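Local coordinates for fucolectin-related protein (Streptococcus pneumoniae, PDB 2WMF) that probably hydrolyses host blood-group carbohydrate antigens as a family 98 glycoside hydrolase, in line with a role in fucose utilization, at residues Ile545-Tyr556 with Ile569-Ser580. Residues are numbered along the deposited sequence; the frame is centred on the assembly and turned at random.
Sequences INISGDKNHYTY and ITVNHNGMVEMS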
loop_
_atom_site.group_PDB
_atom_site.type_symbol
_atom_site.label_atom_id
_atom_site.label_comp_id
_atom_site.label_asym_id
_atom_site.label_seq_id
_atom_site.Cartn_x
_atom_site.Cartn_y
_atom_site.Cartn_z
ATOM N N ILE A 545 -31.086 -11.077 3.185
ATOM C CA ILE A 545 -29.636 -10.975 3.002
ATOM C C ILE A 545 -29.004 -12.281 2.469
ATOM O O ILE A 545 -29.472 -13.402 2.719
ATOM C CB ILE A 545 -28.999 -10.588 4.374
ATOM C CG1 ILE A 545 -27.544 -10.186 4.316
ATOM C CG2 ILE A 545 -29.035 -11.753 5.327
ATOM C CD1 ILE A 545 -27.001 -10.074 5.707
ATOM N N ASN A 546 -27.963 -12.113 1.688
ATOM C CA ASN A 546 -27.045 -13.168 1.334
ATOM C C ASN A 546 -25.755 -12.826 2.066
ATOM O O ASN A 546 -25.233 -11.762 1.855
ATOM C CB ASN A 546 -26.738 -13.065 -0.145
ATOM C CG ASN A 546 -27.080 -14.263 -0.871
ATOM O OD1 ASN A 546 -26.187 -15.028 -1.289
ATOM N ND2 ASN A 546 -28.396 -14.497 -1.039
ATOM N N ILE A 547 -25.283 -13.703 2.939
ATOM C CA ILE A 547 -24.110 -13.388 3.768
ATOM C C ILE A 547 -23.128 -14.543 3.804
ATOM O O ILE A 547 -23.520 -15.697 3.843
ATOM C CB ILE A 547 -24.520 -12.937 5.215
ATOM C CG1 ILE A 547 -23.295 -12.523 6.061
ATOM C CG2 ILE A 547 -25.303 -14.005 5.942
ATOM C CD1 ILE A 547 -23.636 -11.744 7.316
ATOM N N SER A 548 -21.835 -14.213 3.808
ATOM C CA SER A 548 -20.808 -15.188 3.951
ATOM C C SER A 548 -19.617 -14.514 4.634
ATOM O O SER A 548 -19.615 -13.311 4.836
ATOM C CB SER A 548 -20.390 -15.748 2.591
ATOM O OG SER A 548 -19.739 -14.774 1.825
ATOM N N GLY A 549 -18.620 -15.304 4.978
ATOM C CA GLY A 549 -17.445 -14.747 5.636
ATOM C C GLY A 549 -16.411 -15.776 5.940
ATOM O O GLY A 549 -16.587 -16.961 5.593
ATOM N N ASP A 550 -15.346 -15.343 6.613
ATOM C CA ASP A 550 -14.299 -16.291 6.992
ATOM C C ASP A 550 -14.904 -17.363 7.905
ATOM O O ASP A 550 -15.559 -17.066 8.917
ATOM C CB ASP A 550 -13.141 -15.602 7.715
ATOM C CG ASP A 550 -12.278 -14.734 6.787
ATOM O OD1 ASP A 550 -12.302 -14.894 5.532
ATOM O OD2 ASP A 550 -11.520 -13.885 7.336
ATOM N N LYS A 551 -14.660 -18.616 7.540
ATOM C CA LYS A 551 -15.261 -19.738 8.260
ATOM C C LYS A 551 -14.932 -19.684 9.764
ATOM O O LYS A 551 -13.784 -19.466 10.138
ATOM C CB LYS A 551 -14.780 -21.044 7.627
ATOM C CG LYS A 551 -15.428 -22.277 8.225
ATOM C CD LYS A 551 -14.875 -23.576 7.577
ATOM C CE LYS A 551 -15.238 -24.818 8.414
ATOM N NZ LYS A 551 -16.691 -24.805 8.817
ATOM N N ASN A 552 -15.945 -19.876 10.612
ATOM C CA ASN A 552 -15.832 -19.871 12.078
ATOM C C ASN A 552 -15.377 -18.557 12.697
ATOM O O ASN A 552 -15.029 -18.508 13.890
ATOM C CB ASN A 552 -14.906 -20.990 12.606
ATOM C CG ASN A 552 -15.335 -22.357 12.157
ATOM O OD1 ASN A 552 -14.515 -23.164 11.691
ATOM N ND2 ASN A 552 -16.599 -22.647 12.343
ATOM N N HIS A 553 -15.422 -17.487 11.900
ATOM C CA HIS A 553 -14.941 -16.183 12.367
ATOM C C HIS A 553 -15.979 -15.062 12.313
ATOM O O HIS A 553 -15.632 -13.871 12.353
ATOM C CB HIS A 553 -13.626 -15.835 11.641
ATOM C CG HIS A 553 -12.487 -16.662 12.131
ATOM N ND1 HIS A 553 -11.581 -16.209 13.061
ATOM C CD2 HIS A 553 -12.198 -17.965 11.926
ATOM C CE1 HIS A 553 -10.750 -17.193 13.376
ATOM N NE2 HIS A 553 -11.088 -18.263 12.684
ATOM N N TYR A 554 -17.269 -15.434 12.275
ATOM C CA TYR A 554 -18.308 -14.438 12.469
ATOM C C TYR A 554 -19.648 -14.997 12.922
ATOM O O TYR A 554 -19.986 -16.132 12.619
ATOM C CB TYR A 554 -18.533 -13.623 11.183
ATOM C CG TYR A 554 -19.240 -14.392 10.073
ATOM C CD1 TYR A 554 -20.586 -14.167 9.789
ATOM C CD2 TYR A 554 -18.559 -15.349 9.315
ATOM C CE1 TYR A 554 -21.235 -14.871 8.783
ATOM C CE2 TYR A 554 -19.211 -16.079 8.300
ATOM C CZ TYR A 554 -20.555 -15.833 8.058
ATOM O OH TYR A 554 -21.210 -16.557 7.035
ATOM N N THR A 555 -20.361 -14.164 13.658
ATOM C CA THR A 555 -21.770 -14.335 13.939
ATOM C C THR A 555 -22.508 -13.032 13.675
ATOM O O THR A 555 -21.903 -11.978 13.494
ATOM C CB THR A 555 -22.029 -14.815 15.379
ATOM O OG1 THR A 555 -21.653 -13.805 16.312
ATOM C CG2 THR A 555 -21.253 -16.094 15.686
ATOM N N TYR A 556 -23.837 -13.100 13.582
ATOM C CA TYR A 556 -24.628 -11.893 13.359
ATOM C C TYR A 556 -26.050 -11.994 13.903
ATOM O O TYR A 556 -26.577 -13.098 14.095
ATOM C CB TYR A 556 -24.649 -11.504 11.869
ATOM C CG TYR A 556 -25.391 -12.476 10.983
ATOM C CD1 TYR A 556 -26.715 -12.247 10.631
ATOM C CD2 TYR A 556 -24.761 -13.615 10.481
ATOM C CE1 TYR A 556 -27.405 -13.141 9.817
ATOM C CE2 TYR A 556 -25.448 -14.522 9.669
ATOM C CZ TYR A 556 -26.768 -14.273 9.342
ATOM O OH TYR A 556 -27.434 -15.157 8.522
ATOM N N ILE A 569 -28.011 -4.868 10.956
ATOM C CA ILE A 569 -27.273 -6.113 11.137
ATOM C C ILE A 569 -26.069 -5.843 12.036
ATOM O O ILE A 569 -25.274 -4.923 11.791
ATOM C CB ILE A 569 -26.876 -6.828 9.796
ATOM C CG1 ILE A 569 -26.265 -8.195 10.131
ATOM C CG2 ILE A 569 -25.982 -5.967 8.987
ATOM C CD1 ILE A 569 -26.175 -9.123 8.986
ATOM N N THR A 570 -25.972 -6.639 13.105
ATOM C CA THR A 570 -24.901 -6.542 14.100
ATOM C C THR A 570 -24.009 -7.722 13.827
ATOM O O THR A 570 -24.438 -8.847 13.988
ATOM C CB THR A 570 -25.519 -6.614 15.508
ATOM O OG1 THR A 570 -26.435 -5.527 15.599
ATOM C CG2 THR A 570 -24.452 -6.450 16.550
ATOM N N VAL A 571 -22.780 -7.457 13.366
ATOM C CA VAL A 571 -21.864 -8.517 12.941
ATOM C C VAL A 571 -20.741 -8.601 13.973
ATOM O O VAL A 571 -20.034 -7.635 14.187
ATOM C CB VAL A 571 -21.257 -8.248 11.537
ATOM C CG1 VAL A 571 -20.366 -9.398 11.113
ATOM C CG2 VAL A 571 -22.394 -8.009 10.504
ATOM N N ASN A 572 -20.557 -9.754 14.599
ATOM C CA ASN A 572 -19.419 -9.986 15.525
ATOM C C ASN A 572 -18.402 -10.838 14.784
ATOM O O ASN A 572 -18.722 -11.945 14.337
ATOM C CB ASN A 572 -19.894 -10.746 16.757
ATOM C CG ASN A 572 -21.231 -10.286 17.207
ATOM O OD1 ASN A 572 -22.253 -11.013 17.046
ATOM N ND2 ASN A 572 -21.292 -9.053 17.676
ATOM N N HIS A 573 -17.201 -10.312 14.579
ATOM C CA HIS A 573 -16.289 -10.959 13.640
ATOM C C HIS A 573 -14.828 -10.706 14.000
ATOM O O HIS A 573 -14.535 -9.756 14.686
ATOM C CB HIS A 573 -16.638 -10.604 12.184
ATOM C CG HIS A 573 -16.456 -9.166 11.770
ATOM N ND1 HIS A 573 -17.146 -8.094 12.315
ATOM C CD2 HIS A 573 -15.725 -8.655 10.747
ATOM C CE1 HIS A 573 -16.836 -6.994 11.628
ATOM N NE2 HIS A 573 -15.948 -7.301 10.704
ATOM N N ASN A 574 -13.959 -11.585 13.503
ATOM C CA ASN A 574 -12.526 -11.297 13.426
ATOM C C ASN A 574 -12.076 -11.826 12.090
ATOM O O ASN A 574 -11.756 -12.993 11.942
ATOM C CB ASN A 574 -11.745 -11.900 14.586
ATOM C CG ASN A 574 -10.316 -11.355 14.666
ATOM O OD1 ASN A 574 -9.852 -10.748 13.724
ATOM N ND2 ASN A 574 -9.639 -11.534 15.813
ATOM N N GLY A 575 -12.177 -10.966 11.080
ATOM C CA GLY A 575 -11.971 -11.398 9.703
ATOM C C GLY A 575 -12.955 -10.735 8.756
ATOM O O GLY A 575 -13.563 -9.684 9.064
ATOM N N MET A 576 -13.079 -11.368 7.586
ATOM C CA MET A 576 -13.903 -10.893 6.479
ATOM C C MET A 576 -15.375 -11.343 6.643
ATOM O O MET A 576 -15.643 -12.505 6.999
ATOM C CB MET A 576 -13.347 -11.455 5.161
ATOM C CG MET A 576 -13.993 -10.812 3.926
ATOM S SD MET A 576 -13.316 -11.507 2.389
ATOM C CE MET A 576 -13.073 -10.250 1.114
ATOM N N VAL A 577 -16.300 -10.431 6.305
ATOM C CA VAL A 577 -17.729 -10.746 6.163
ATOM C C VAL A 577 -18.190 -10.005 4.907
ATOM O O VAL A 577 -17.843 -8.836 4.702
ATOM C CB VAL A 577 -18.576 -10.340 7.431
ATOM C CG1 VAL A 577 -20.079 -10.617 7.249
ATOM C CG2 VAL A 577 -18.040 -11.051 8.644
ATOM N N GLU A 578 -18.949 -10.690 4.048
ATOM C CA GLU A 578 -19.488 -10.095 2.815
ATOM C C GLU A 578 -21.001 -10.308 2.781
ATOM O O GLU A 578 -21.476 -11.353 3.193
ATOM C CB GLU A 578 -18.905 -10.795 1.581
ATOM C CG GLU A 578 -17.428 -10.659 1.403
ATOM C CD GLU A 578 -16.913 -11.189 0.081
ATOM O OE1 GLU A 578 -16.584 -12.417 0.027
ATOM O OE2 GLU A 578 -16.827 -10.368 -0.886
ATOM N N MET A 579 -21.735 -9.319 2.280
ATOM C CA MET A 579 -23.209 -9.395 2.190
ATOM C C MET A 579 -23.696 -8.799 0.903
ATOM O O MET A 579 -23.091 -7.876 0.410
ATOM C CB MET A 579 -23.854 -8.494 3.233
ATOM C CG MET A 579 -23.575 -8.811 4.594
ATOM S SD MET A 579 -24.245 -7.458 5.590
ATOM C CE MET A 579 -22.882 -7.575 6.736
ATOM N N SER A 580 -24.804 -9.327 0.398
ATOM C CA SER A 580 -25.569 -8.717 -0.709
ATOM C C SER A 580 -26.975 -8.504 -0.148
ATOM O O SER A 580 -27.573 -9.424 0.427
ATOM C CB SER A 580 -25.604 -9.667 -1.907
ATOM O OG SER A 580 -26.344 -9.136 -2.985
HETATM O O HOH W 1 -17.232 -14.053 2.016
HETATM O O HOH W 2 -10.831 -14.766 9.927
HETATM O O HOH W 3 -14.753 -12.878 9.844
#
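H553 and N572, the latter paired with T555, bury the most surface in a contact where two chain segments each cross from one sheet of a β-sandwich to the other. Strand 546-549 pairs antiparallel with 576-580, and 554-556 with 569-573, each pair forming one margin of its sheet. T555 and N572 are a hydrogen-bonded pair, their backbones linked in both directions. On the sheet face shared by the two side chains, T555 OG1 donates to N572 OD1 at 2.9 Å, in the amide plane and on a lone pair; chi1 of 66° sets the hydroxyl between backbone N and carbonyl carbon. N572 ND2 turns instead to T530, so both ends of the amide are held. Where the sheets part, H553 closes a type II turn from D550; its CB lies 3.4 Å from N574 O, its carbonyl accepts N574 N, and ND1 bonds weakly to D525 O. D550 extends the 546-549/576-580 pairing by one step: its N donates to M576 O, while M576 N reaches D550 OD2 at 3.0 Å from above the carboxylate plane. Water 3 joins H553 O to M576 O, and water 2 donates to D550 OD2 and N574 O. Between the sheets, I545 CD1 meets I569 CD1 at 3.5 Å, and V577 CG2 packs on Y554 CB at 3.6 Å. The contact exemplifies a β-sandwich margin: edge strands pair within each sheet, apolar side chains join the sheets, and at the crossover a carboxylate and two waters supplement the last backbone bonds.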